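Local coordinates for GGDEF family protein (Vibrio cholerae, PDB 5GZS) that synthesises cyclic di-GMP as a diguanylate cyclase, its arginine-binding periplasmic portion probably sensing the ligand and regulating that activity, at the interface of chains A and B. Sequence-based numbering; all coordinates share one arbitrary frame. Chains: chain A/B, GGDEF family protein.

The interface of chains A and B. Residues chain A 351-352, 354; chain B 60, 164-165.
A:Pro354 lies between B:Gln164 and B:Tyr60, a small worked example of how two solute-binding modules can pack through a proline and a glutamine with little directional bonding. The periplasmic portion carries two segments of the family 3 extracellular solute-binding type; the chain A residues here fall in the second and the chain B residues in the first. Chain A contributes the C-terminal end of helix 344-352 and the loop after it, whereas the residues of chain B lie in loops. The patch is part of a two-fold symmetric interface, repeated with the chains exchanged; whether the full-length protein in the membrane forms this dimer cannot be settled from the crystal structure alone.

The apolar part centres on the proline ring. CB of A:Pro354 meets the ring carbon CD1 of B:Tyr60, 3.6 Å away. In the tyrosine, CG is anti to the backbone N (chi1 169°), the ring standing beside its own carbonyl carbon, and CD1 makes the contact. CG of A:Pro354, the neighbouring ring carbon, lies 3.9 Å from the amide oxygen OE1 of B:Gln164. The glutamine runs across the proline at about a right angle.

Two side-chain amides also meet, close but misaligned. B:Gln164 is extended beyond CG (chi2 -175°), which carries its amide nitrogen up to the side chain of A:Gln351. That side chain bends at chi2, and OE1 of A:Gln351 lies 3.0 Å from NE2 of B:Gln164. The NE2 hydrogens are not aimed at this oxygen, however, and the amide planes are turned 65° apart, making this a polar contact without a hydrogen bond. The two glutamine side chains cross at about a right angle, tip to tip.

A backbone carbonyl completes the patch: O of selenomethionine A:Met352, at the helix end, faces CD of B:Pro165 at 3.3 Å. CB of B:Gln164 lies 4.1 Å from the same A:Met352 O.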
loop_
_atom_site.group_PDB
_atom_site.type_symbol
_atom_site.label_atom_id
_atom_site.label_comp_id
_atom_site.label_asym_id
_atom_site.label_seq_id
_atom_site.Cartn_x
_atom_site.Cartn_y
_atom_site.Cartn_z
ATOM N N GLN A 351 9.224 14.664 15.177
ATOM C CA GLN A 351 9.981 14.322 13.972
ATOM C C GLN A 351 9.300 15.084 12.838
ATOM O O GLN A 351 9.897 15.985 12.245
ATOM C CB GLN A 351 10.019 12.806 13.696
ATOM C CG GLN A 351 11.302 12.258 13.008
ATOM C CD GLN A 351 11.581 12.766 11.572
ATOM O OE1 GLN A 351 10.759 13.466 10.982
ATOM N NE2 GLN A 351 12.753 12.402 11.015
HETATM N N MSE A 352 8.039 14.755 12.573
HETATM C CA MSE A 352 7.306 15.309 11.431
HETATM C C MSE A 352 7.207 16.848 11.377
HETATM O O MSE A 352 7.375 17.428 10.310
HETATM C CB MSE A 352 5.919 14.683 11.417
HETATM C CG MSE A 352 5.986 13.253 10.926
HETATM SE SE MSE A 352 4.274 12.452 10.633
HETATM C CE MSE A 352 4.020 13.038 8.790
ATOM N N PRO A 354 9.239 19.566 13.037
ATOM C CA PRO A 354 10.383 19.878 13.900
ATOM C C PRO A 354 10.315 21.266 14.522
ATOM O O PRO A 354 9.882 22.206 13.857
ATOM C CB PRO A 354 11.580 19.778 12.943
ATOM C CG PRO A 354 11.093 18.974 11.774
ATOM C CD PRO A 354 9.648 19.297 11.646
ATOM N N TYR B 60 14.685 22.545 9.903
ATOM C CA TYR B 60 15.312 22.473 11.217
ATOM C C TYR B 60 15.835 21.069 11.530
ATOM O O TYR B 60 15.174 20.080 11.226
ATOM C CB TYR B 60 14.302 22.917 12.287
ATOM C CG TYR B 60 14.728 22.646 13.719
ATOM C CD1 TYR B 60 14.448 21.428 14.323
ATOM C CD2 TYR B 60 15.427 23.592 14.459
ATOM C CE1 TYR B 60 14.842 21.153 15.627
ATOM C CE2 TYR B 60 15.815 23.330 15.778
ATOM C CZ TYR B 60 15.520 22.102 16.352
ATOM O OH TYR B 60 15.894 21.802 17.643
ATOM N N GLN B 164 8.954 17.732 5.477
ATOM C CA GLN B 164 8.913 18.471 6.734
ATOM C C GLN B 164 8.660 19.944 6.502
ATOM O O GLN B 164 9.156 20.505 5.545
ATOM C CB GLN B 164 10.223 18.282 7.487
ATOM C CG GLN B 164 10.637 16.829 7.595
ATOM C CD GLN B 164 11.873 16.640 8.445
ATOM O OE1 GLN B 164 12.743 17.512 8.507
ATOM N NE2 GLN B 164 11.961 15.496 9.109
ATOM N N PRO B 165 7.877 20.583 7.378
ATOM C CA PRO B 165 7.788 22.050 7.333
ATOM C C PRO B 165 9.157 22.710 7.453
ATOM O O PRO B 165 10.175 22.050 7.691
ATOM C CB PRO B 165 6.905 22.391 8.546
ATOM C CG PRO B 165 6.037 21.191 8.693
ATOM C CD PRO B 165 6.928 20.007 8.347
#